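Side-chain contacts in extracellular solute-binding protein family 1 (Alicyclobacillus acidocaldarius subsp. acidocaldarius, PDB 4OVJ), which probably binds a solute outside the cell and hands it to an ABC-type importer, as other family 1 extracellular solute-binding proteins do: residues Asp34-Glu37 with Glu38-Leu42; Val265-Gln268 with Ser269-Arg273; Ala385-Val388 with Gln389-Tyr393; Thr397-Gln400 with Gly401-Phe405. All coordinates share one frame; numbering follows the deposited sequence. Where two conformers were deposited one is given.

Overall arrangement
All four contacts are local: each runs along one continuous piece of chain, so none closes a loop, and they follow in series without nesting or crossing. Interaction 1 starts helix 35-51 of the beta-alpha-beta unit formed with strands 25-31 and 55-61. Interaction 2, its centre about 25 Å away, covers the run from helix 263-269 towards strand 275-278; the two come no nearer than about 11 Å. Interactions 3 and 4, with centres about 10 Å apart, belong to the successive helices 377-392 and 398-414 and touch directly, M387 and V391 meeting T397, P398, G401 and F405. Interactions 1 and 4 lie on opposite sides of the chain's centre.

Interaction 1 of 4, residues Asp34-Glu37 with Glu38-Leu42; sequences DAKE and EAVTL
T41 folds its hydroxyl back onto the backbone carbonyl of E37, one turn earlier. Its OG1 is held beside its own backbone N (chi1 -54°), and from there it donates to E37 O, OG1 to O 2.6 Å. T41 N donates to E37 O at 3.1 Å, from the opposite face of the carbonyl plane, so two donors grip one acceptor. T41 OG1 has a further partner in R331.

On a neighbouring face, K36 bends at chi2 (58°) and crosses V40 at about a right angle, K36 NZ standing 4.1 Å from V40 CG1. A water donates both to A35 O (2.7 Å) and to E38 OE1 (3.1 Å), joining the extended E38 carboxylate to the first turn.

Ahead of these contacts, D34 OD1 receives E37 N at 2.9 Å, nearly along its C-O axis. E37 answers: its extended chain places OE1 2.9 Å from D34 N, which lies 36° out of the carboxylate plane. T41 packs on F29 and F31 of strand 25-31, and E38 on F61 of strand 55-61. The reciprocal D34 and E37 bonds define a capping box, with D34 as N-cap, starting the helix of this beta-alpha-beta unit.

Interaction 2 of 4, residues Val265-Gln268 with Ser269-Arg273; sequences VSLQ and SEMTR
V265 O accepts S269 N at 3.1 Å in the usual i to i+4 manner, after which the backbone bonds shorten in span: E270 N reaches L267 O at 3.0 Å, and M271 N makes a weak bond to Q268 O. The S269 hydroxyl sits between its own N and carbonyl carbon (chi1 77°) and turns back to donate to S266 O, OG to O 2.6 Å.

Q268 carries the longest reach. A bend at chi2 (66°) swings its amide towards the following loop, where NE2 donates to R273 O at 2.8 Å. That bond is almost straight (175°), and R273 O lies in the amide plane, although NE2 stands above the plane of the R273 carbonyl. A weak bond from Q268 NE2 to M271 O measures 3.1 Å. With OE1 accepting from L275 N, one glutamine ties helix 263-269 to the strand 275-278 that follows it.

L267 and selenomethionine M271 run alongside each other in the same direction; L267 CD2 is 4.2 Å from M271 CE, and the same methyl comes to 3.3 Å from L267 O. The R273 guanidinium works on other partners: NH1 forms salt bridges with D255 and D144, while NH2 hydrogen-bonds M249 O and S254 O.

Interaction 3 of 4, residues Ala385-Val388 with Gln389-Tyr393; sequences ANMV and QAVQY
V388 and Q392 meet through complementary first torsions: V388 sets CG1 opposite its backbone N (chi1 164°), leaning it along the helix, while Q392 sets CG beside its own N (chi1 -73°) and runs out extended. The two side chains pass each other at a slant, and V388 CG1 comes to 3.4 Å from Q392 NE2 and 3.6 Å from Q392 CD. The methyl thus lies against the amide, whose nitrogen also makes weak bonds to D181 and E183.

Selenomethionine M387 follows a different course. Its chain bends at both chi2 and chi3, which brings SE to 3.7 Å from V391 CG2. V391 CG2 is also 3.3 Å from M387 O, the oxygen that accepts V391 N at 2.9 Å, so polar and apolar contacts repeat the same four-residue step. Q392 N likewise donates to V388 O at 2.8 Å.

Within 389-393, the aliphatic part of Q389 covers one face of the Y393 ring, with CG 3.6 Å above the plane and offset toward the rim. Q389 was modelled in two conformers, which makes this contact, and the bond from NE2 to Y393 OH that goes with it, doubtful as a fixed feature.

M387 faces L214 and L218 of helix 211-226 as well as F405, and V391 meets P398. These residues, one turn apart, line the side of a helical hairpin: helices 377-392 and 398-414 run antiparallel and pack together against helix 211-226.

Interaction 4 of 4, residues Thr397-Gln400 with Gly401-Phe405; sequences TPQQ and GAEQF
G401 N donates to T397 O at 2.8 Å, and A402 N to P398 O at the same distance. These short bonds begin the i to i+4 ladder, which E403 N to Q399 O and Q404 N to Q400 O continue.

Alongside them T397 and Q400 exchange bonds at the helix start. Q400 N reaches T397 OG1 at 3.0 Å. In return Q400 places CG beside its own N (chi1 -75°) and extends beyond it, bringing OE1 to 3.0 Å from T397 N. That bond is practically straight (177°), although T397 N approaches from above the plane of the amide carbonyl. The pair is a capping box, with Q400 as the second member and T397 as the N-cap of helix 398-414. P398, which has no backbone N-H to offer, occupies the first position of the helix, where no earlier turn could accept such a bond.

Beyond the cap, side-chain carbons settle on the carbonyls one turn back: A402 CB lies 3.3 Å from P398 O, and Q404 CB is equally near Q400 O. E403 CB follows the same pattern, 3.5 Å from Q399 O. Further out, the helix packs on helix 211-226, the P398 ring touching L218 and N219 while A402 rests on L214 and V215. The F405 ring makes an edge-to-face contact with F384 and also meets the ring of W185.

Interaction 1 of 4, residues Asp34-Glu37 with Glu38-Leu42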
loop_
_atom_site.group_PDB
_atom_site.type_symbol
_atom_site.label_atom_id
_atom_site.label_comp_id
_atom_site.label_asym_id
_atom_site.label_seq_id
_atom_site.Cartn_x
_atom_site.Cartn_y
_atom_site.Cartn_z
ATOM N N ASP A 34 9.622 -10.581 -9.850
ATOM C CA ASP A 34 11.036 -10.541 -10.185
ATOM C C ASP A 34 11.729 -11.802 -9.633
ATOM O O ASP A 34 11.081 -12.710 -9.116
ATOM C CB ASP A 34 11.684 -9.239 -9.667
ATOM C CG ASP A 34 11.604 -9.084 -8.153
ATOM O OD1 ASP A 34 11.304 -10.059 -7.431
ATOM O OD2 ASP A 34 11.848 -7.958 -7.677
ATOM N N ALA A 35 13.048 -11.863 -9.749
ATOM C CA ALA A 35 13.768 -13.055 -9.337
ATOM C C ALA A 35 13.619 -13.344 -7.830
ATOM O O ALA A 35 13.468 -14.498 -7.420
ATOM C CB ALA A 35 15.226 -12.941 -9.732
ATOM N N LYS A 36 13.642 -12.297 -7.015
ATOM C CA LYS A 36 13.526 -12.448 -5.565
ATOM C C LYS A 36 12.136 -12.975 -5.182
ATOM O O LYS A 36 12.007 -13.882 -4.359
ATOM C CB LYS A 36 13.811 -11.110 -4.883
ATOM C CG LYS A 36 13.650 -11.108 -3.373
ATOM C CD LYS A 36 14.536 -12.124 -2.679
ATOM C CE LYS A 36 14.632 -11.818 -1.188
ATOM N NZ LYS A 36 15.314 -12.903 -0.430
ATOM N N GLU A 37 11.107 -12.409 -5.804
ATOM C CA GLU A 37 9.738 -12.856 -5.593
ATOM C C GLU A 37 9.555 -14.306 -6.033
ATOM O O GLU A 37 8.905 -15.087 -5.325
ATOM C CB GLU A 37 8.751 -11.905 -6.301
ATOM C CG GLU A 37 8.684 -10.549 -5.602
ATOM C CD GLU A 37 8.235 -9.359 -6.448
ATOM O OE1 GLU A 37 8.021 -9.470 -7.665
ATOM O OE2 GLU A 37 8.113 -8.263 -5.866
ATOM N N GLU A 38 10.138 -14.682 -7.174
ATOM C CA GLU A 38 10.104 -16.088 -7.610
ATOM C C GLU A 38 10.733 -17.013 -6.567
ATOM O O GLU A 38 10.148 -18.027 -6.195
ATOM C CB GLU A 38 10.803 -16.289 -8.960
ATOM C CG GLU A 38 10.674 -17.717 -9.470
ATOM C CD GLU A 38 11.558 -18.029 -10.661
ATOM O OE1 GLU A 38 12.435 -17.211 -11.007
ATOM O OE2 GLU A 38 11.365 -19.110 -11.260
ATOM N N ALA A 39 11.911 -16.646 -6.075
ATOM C CA ALA A 39 12.631 -17.484 -5.135
ATOM C C ALA A 39 11.829 -17.718 -3.845
ATOM O O ALA A 39 11.688 -18.849 -3.405
ATOM C CB ALA A 39 13.993 -16.867 -4.821
ATOM N N VAL A 40 11.286 -16.663 -3.246
ATOM C CA VAL A 40 10.595 -16.833 -1.970
ATOM C C VAL A 40 9.294 -17.615 -2.163
ATOM O O VAL A 40 8.874 -18.365 -1.284
ATOM C CB VAL A 40 10.355 -15.494 -1.215
ATOM C CG1 VAL A 40 11.687 -14.791 -0.959
ATOM C CG2 VAL A 40 9.372 -14.575 -1.950
ATOM N N THR A 41 8.677 -17.458 -3.329
ATOM C CA THR A 41 7.431 -18.153 -3.622
ATOM C C THR A 41 7.701 -19.648 -3.780
ATOM O O THR A 41 6.974 -20.474 -3.245
ATOM C CB THR A 41 6.747 -17.592 -4.881
ATOM O OG1 THR A 41 6.584 -16.171 -4.748
ATOM C CG2 THR A 41 5.404 -18.250 -5.068
ATOM N N LEU A 42 8.779 -19.989 -4.471
ATOM C CA LEU A 42 9.184 -21.391 -4.574
ATOM C C LEU A 42 9.548 -21.977 -3.211
ATOM O O LEU A 42 9.267 -23.141 -2.949
ATOM C CB LEU A 42 10.327 -21.571 -5.577
ATOM C CG LEU A 42 9.966 -21.210 -7.019
ATOM C CD1 LEU A 42 11.178 -21.418 -7.899
ATOM C CD2 LEU A 42 8.764 -21.993 -7.535
HETATM O O HOH W 1 14.599 -16.522 -8.893
#

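Interaction 2 of 4, residues Val265-Gln268 with Ser269-Arg273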
loop_
_atom_site.group_PDB
_atom_site.type_symbol
_atom_site.label_atom_id
_atom_site.label_comp_id
_atom_site.label_asym_id
_atom_site.label_seq_id
_atom_site.Cartn_x
_atom_site.Cartn_y
_atom_site.Cartn_z
ATOM N N VAL A 265 12.501 0.155 6.679
ATOM C CA VAL A 265 13.669 -0.731 6.683
ATOM C C VAL A 265 14.812 -0.082 5.907
ATOM O O VAL A 265 15.933 0.011 6.409
ATOM C CB VAL A 265 13.343 -2.122 6.101
ATOM C CG1 VAL A 265 14.619 -2.909 5.816
ATOM C CG2 VAL A 265 12.430 -2.874 7.057
ATOM N N SER A 266 14.515 0.383 4.696
ATOM C CA SER A 266 15.503 1.079 3.868
ATOM C C SER A 266 16.043 2.330 4.544
ATOM O O SER A 266 17.246 2.538 4.587
ATOM C CB SER A 266 14.910 1.476 2.509
ATOM O OG SER A 266 14.543 0.332 1.778
ATOM N N LEU A 267 15.150 3.171 5.053
ATOM C CA LEU A 267 15.569 4.403 5.714
ATOM C C LEU A 267 16.448 4.108 6.910
ATOM O O LEU A 267 17.491 4.723 7.088
ATOM C CB LEU A 267 14.373 5.235 6.163
ATOM C CG LEU A 267 13.647 5.920 5.023
ATOM C CD1 LEU A 267 12.296 6.400 5.511
ATOM C CD2 LEU A 267 14.461 7.079 4.436
ATOM N N GLN A 268 16.040 3.162 7.739
ATOM C CA GLN A 268 16.807 2.887 8.943
ATOM C C GLN A 268 18.202 2.355 8.624
ATOM O O GLN A 268 19.148 2.640 9.352
ATOM C CB GLN A 268 16.071 1.921 9.873
ATOM C CG GLN A 268 16.745 1.736 11.223
ATOM C CD GLN A 268 16.741 2.998 12.072
ATOM O OE1 GLN A 268 15.806 3.232 12.838
ATOM N NE2 GLN A 268 17.777 3.823 11.934
ATOM N N SER A 269 18.328 1.609 7.529
ATOM C CA SER A 269 19.629 1.079 7.075
ATOM C C SER A 269 20.618 2.168 6.675
ATOM O O SER A 269 21.818 1.907 6.599
ATOM C CB SER A 269 19.457 0.094 5.900
ATOM O OG SER A 269 19.219 0.779 4.677
ATOM N N GLU A 270 20.121 3.376 6.409
ATOM C CA GLU A 270 20.941 4.473 5.888
ATOM C C GLU A 270 21.405 5.436 6.975
ATOM O O GLU A 270 22.130 6.369 6.673
ATOM C CB GLU A 270 20.150 5.266 4.835
ATOM C CG GLU A 270 19.826 4.474 3.574
ATOM C CD GLU A 270 21.032 4.215 2.690
ATOM O OE1 GLU A 270 22.084 4.875 2.867
ATOM O OE2 GLU A 270 20.929 3.348 1.798
HETATM N N MSE A 271 20.980 5.235 8.220
HETATM C CA MSE A 271 21.295 6.189 9.281
HETATM C C MSE A 271 21.293 5.551 10.628
HETATM O O MSE A 271 20.545 4.622 10.875
HETATM C CB MSE A 271 20.303 7.355 9.259
HETATM C CG MSE A 271 18.854 6.934 9.553
HETATM SE SE MSE A 271 17.547 8.279 8.938
HETATM C CE MSE A 271 17.654 8.026 6.989
ATOM N N THR A 272 22.132 6.053 11.531
ATOM C CA THR A 272 22.216 5.466 12.862
ATOM C C THR A 272 21.148 5.990 13.826
ATOM O O THR A 272 20.852 5.341 14.822
ATOM C CB THR A 272 23.605 5.660 13.483
ATOM O OG1 THR A 272 24.054 6.979 13.212
ATOM C CG2 THR A 272 24.583 4.668 12.881
ATOM N N ARG A 273 20.579 7.153 13.548
ATOM C CA ARG A 273 19.529 7.692 14.400
ATOM C C ARG A 273 18.306 6.803 14.355
ATOM O O ARG A 273 17.914 6.313 13.298
ATOM C CB ARG A 273 19.165 9.117 13.994
ATOM C CG ARG A 273 18.657 9.271 12.568
ATOM C CD ARG A 273 18.505 10.736 12.311
ATOM N NE ARG A 273 18.192 11.043 10.927
ATOM C CZ ARG A 273 17.507 12.109 10.531
ATOM N NH1 ARG A 273 17.016 12.960 11.409
ATOM N NH2 ARG A 273 17.321 12.332 9.240
#

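Interaction 3 of 4, residues Ala385-Val388 with Gln389-Tyr393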
loop_
_atom_site.group_PDB
_atom_site.type_symbol
_atom_site.label_atom_id
_atom_site.label_comp_id
_atom_site.label_asym_id
_atom_site.label_seq_id
_atom_site.Cartn_x
_atom_site.Cartn_y
_atom_site.Cartn_z
ATOM N N ALA A 385 1.996 16.060 -9.730
ATOM C CA ALA A 385 3.351 16.329 -9.243
ATOM C C ALA A 385 3.921 17.601 -9.887
ATOM O O ALA A 385 4.535 18.425 -9.223
ATOM C CB ALA A 385 4.247 15.138 -9.517
ATOM N N ASN A 386 3.677 17.779 -11.177
ATOM C CA ASN A 386 4.180 18.963 -11.874
ATOM C C ASN A 386 3.501 20.238 -11.359
ATOM O O ASN A 386 4.147 21.279 -11.189
ATOM C CB ASN A 386 3.985 18.807 -13.382
ATOM C CG ASN A 386 4.882 17.732 -13.985
ATOM O OD1 ASN A 386 5.815 17.249 -13.353
ATOM N ND2 ASN A 386 4.599 17.358 -15.217
HETATM N N MSE A 387 2.200 20.149 -11.077
HETATM C CA MSE A 387 1.470 21.289 -10.515
HETATM C C MSE A 387 1.978 21.592 -9.130
HETATM O O MSE A 387 2.180 22.757 -8.779
HETATM C CB MSE A 387 -0.024 21.020 -10.513
HETATM C CG MSE A 387 -0.804 22.214 -9.989
HETATM SE SE MSE A 387 -1.049 22.073 -8.026
HETATM C CE MSE A 387 -2.271 20.572 -8.059
ATOM N N VAL A 388 2.181 20.556 -8.325
ATOM C CA VAL A 388 2.687 20.739 -6.967
ATOM C C VAL A 388 4.039 21.432 -7.015
ATOM O O VAL A 388 4.289 22.367 -6.259
ATOM C CB VAL A 388 2.789 19.398 -6.211
ATOM C CG1 VAL A 388 3.656 19.530 -4.962
ATOM C CG2 VAL A 388 1.394 18.913 -5.855
ATOM N N GLN A 389 4.903 20.975 -7.917
ATOM C CA GLN A 389 6.219 21.580 -8.095
ATOM C C GLN A 389 6.109 23.064 -8.482
ATOM O O GLN A 389 6.836 23.893 -7.941
ATOM C CB GLN A 389 7.016 20.787 -9.138
ATOM C CG GLN A 389 8.427 21.288 -9.395
ATOM C CD GLN A 389 9.180 20.391 -10.362
ATOM O OE1 GLN A 389 8.584 19.556 -11.046
ATOM N NE2 GLN A 389 10.492 20.553 -10.420
ATOM N N ALA A 390 5.188 23.396 -9.392
ATOM C CA ALA A 390 4.945 24.803 -9.784
ATOM C C ALA A 390 4.484 25.671 -8.623
ATOM O O ALA A 390 4.914 26.811 -8.484
ATOM C CB ALA A 390 3.933 24.883 -10.922
ATOM N N VAL A 391 3.618 25.116 -7.777
ATOM C CA VAL A 391 3.168 25.808 -6.586
ATOM C C VAL A 391 4.330 25.978 -5.595
ATOM O O VAL A 391 4.487 27.045 -5.025
ATOM C CB VAL A 391 1.979 25.071 -5.932
ATOM C CG1 VAL A 391 1.623 25.687 -4.588
ATOM C CG2 VAL A 391 0.782 25.106 -6.869
ATOM N N GLN A 392 5.133 24.933 -5.408
ATOM C CA GLN A 392 6.280 24.972 -4.476
ATOM C C GLN A 392 7.325 25.980 -4.923
ATOM O O GLN A 392 7.986 26.612 -4.103
ATOM C CB GLN A 392 6.929 23.597 -4.368
ATOM C CG GLN A 392 6.135 22.579 -3.577
ATOM C CD GLN A 392 6.602 21.143 -3.774
ATOM O OE1 GLN A 392 7.318 20.814 -4.732
ATOM N NE2 GLN A 392 6.176 20.266 -2.873
ATOM N N TYR A 393 7.475 26.115 -6.234
ATOM C CA TYR A 393 8.404 27.081 -6.816
ATOM C C TYR A 393 7.871 28.515 -6.788
ATOM O O TYR A 393 8.622 29.455 -7.034
ATOM C CB TYR A 393 8.681 26.719 -8.274
ATOM C CG TYR A 393 9.661 25.605 -8.547
ATOM C CD1 TYR A 393 10.569 25.155 -7.588
ATOM C CD2 TYR A 393 9.721 25.044 -9.811
ATOM C CE1 TYR A 393 11.490 24.163 -7.894
ATOM C CE2 TYR A 393 10.630 24.054 -10.124
ATOM C CZ TYR A 393 11.515 23.619 -9.160
ATOM O OH TYR A 393 12.411 22.637 -9.478
#

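Interaction 4 of 4, residues Thr397-Gln400 with Gly401-Phe405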
loop_
_atom_site.group_PDB
_atom_site.type_symbol
_atom_site.label_atom_id
_atom_site.label_comp_id
_atom_site.label_asym_id
_atom_site.label_seq_id
_atom_site.Cartn_x
_atom_site.Cartn_y
_atom_site.Cartn_z
ATOM N N THR A 397 -0.203 30.239 -7.862
ATOM C CA THR A 397 -0.849 30.169 -6.558
ATOM C C THR A 397 -1.489 28.799 -6.401
ATOM O O THR A 397 -1.761 28.112 -7.391
ATOM C CB THR A 397 -1.944 31.243 -6.343
ATOM O OG1 THR A 397 -3.037 31.036 -7.254
ATOM C CG2 THR A 397 -1.381 32.660 -6.510
ATOM N N PRO A 398 -1.737 28.398 -5.153
ATOM C CA PRO A 398 -2.490 27.179 -4.894
ATOM C C PRO A 398 -3.803 27.122 -5.650
ATOM O O PRO A 398 -4.119 26.089 -6.265
ATOM C CB PRO A 398 -2.719 27.250 -3.389
ATOM C CG PRO A 398 -1.437 27.859 -2.900
ATOM C CD PRO A 398 -1.164 28.947 -3.911
ATOM N N GLN A 399 -4.565 28.210 -5.617
ATOM C CA GLN A 399 -5.865 28.219 -6.288
ATOM C C GLN A 399 -5.686 28.083 -7.792
ATOM O O GLN A 399 -6.440 27.342 -8.434
ATOM C CB GLN A 399 -6.676 29.464 -5.941
ATOM C CG GLN A 399 -8.139 29.403 -6.385
ATOM C CD GLN A 399 -8.373 29.668 -7.866
ATOM O OE1 GLN A 399 -9.343 29.165 -8.447
ATOM N NE2 GLN A 399 -7.508 30.462 -8.483
ATOM N N GLN A 400 -4.684 28.775 -8.344
ATOM C CA GLN A 400 -4.401 28.707 -9.780
ATOM C C GLN A 400 -3.986 27.302 -10.202
ATOM O O GLN A 400 -4.470 26.783 -11.207
ATOM C CB GLN A 400 -3.302 29.711 -10.179
ATOM C CG GLN A 400 -3.760 31.165 -10.238
ATOM C CD GLN A 400 -2.602 32.156 -10.325
ATOM O OE1 GLN A 400 -1.431 31.808 -10.122
ATOM N NE2 GLN A 400 -2.928 33.402 -10.626
ATOM N N GLY A 401 -3.088 26.697 -9.429
ATOM C CA GLY A 401 -2.614 25.346 -9.696
ATOM C C GLY A 401 -3.723 24.317 -9.593
ATOM O O GLY A 401 -3.853 23.453 -10.466
ATOM N N ALA A 402 -4.531 24.417 -8.533
ATOM C CA ALA A 402 -5.670 23.522 -8.354
ATOM C C ALA A 402 -6.617 23.614 -9.552
ATOM O O ALA A 402 -6.962 22.588 -10.134
ATOM C CB ALA A 402 -6.402 23.828 -7.064
ATOM N N GLU A 403 -7.004 24.834 -9.934
ATOM C CA GLU A 403 -7.926 25.022 -11.061
ATOM C C GLU A 403 -7.394 24.455 -12.358
ATOM O O GLU A 403 -8.104 23.756 -13.079
ATOM C CB GLU A 403 -8.258 26.500 -11.260
ATOM C CG GLU A 403 -9.462 26.895 -10.448
ATOM C CD GLU A 403 -10.301 27.995 -11.070
ATOM O OE1 GLU A 403 -9.745 28.832 -11.811
ATOM O OE2 GLU A 403 -11.525 28.014 -10.795
ATOM N N GLN A 404 -6.132 24.754 -12.637
ATOM C CA GLN A 404 -5.476 24.317 -13.859
ATOM C C GLN A 404 -5.358 22.797 -13.906
ATOM O O GLN A 404 -5.725 22.166 -14.901
ATOM C CB GLN A 404 -4.089 24.969 -13.954
ATOM C CG GLN A 404 -3.358 24.723 -15.260
ATOM C CD GLN A 404 -2.197 25.686 -15.472
ATOM O OE1 GLN A 404 -1.082 25.437 -15.015
ATOM N NE2 GLN A 404 -2.450 26.787 -16.177
ATOM N N PHE A 405 -4.874 22.210 -12.817
ATOM C CA PHE A 405 -4.718 20.761 -12.745
ATOM C C PHE A 405 -6.046 20.024 -12.928
ATOM O O PHE A 405 -6.104 19.022 -13.631
ATOM C CB PHE A 405 -4.068 20.307 -11.428
ATOM C CG PHE A 405 -4.245 18.838 -11.169
ATOM C CD1 PHE A 405 -3.456 17.912 -11.835
ATOM C CD2 PHE A 405 -5.242 18.377 -10.319
ATOM C CE1 PHE A 405 -3.633 16.555 -11.643
ATOM C CE2 PHE A 405 -5.425 17.019 -10.124
ATOM C CZ PHE A 405 -4.618 16.107 -10.786
#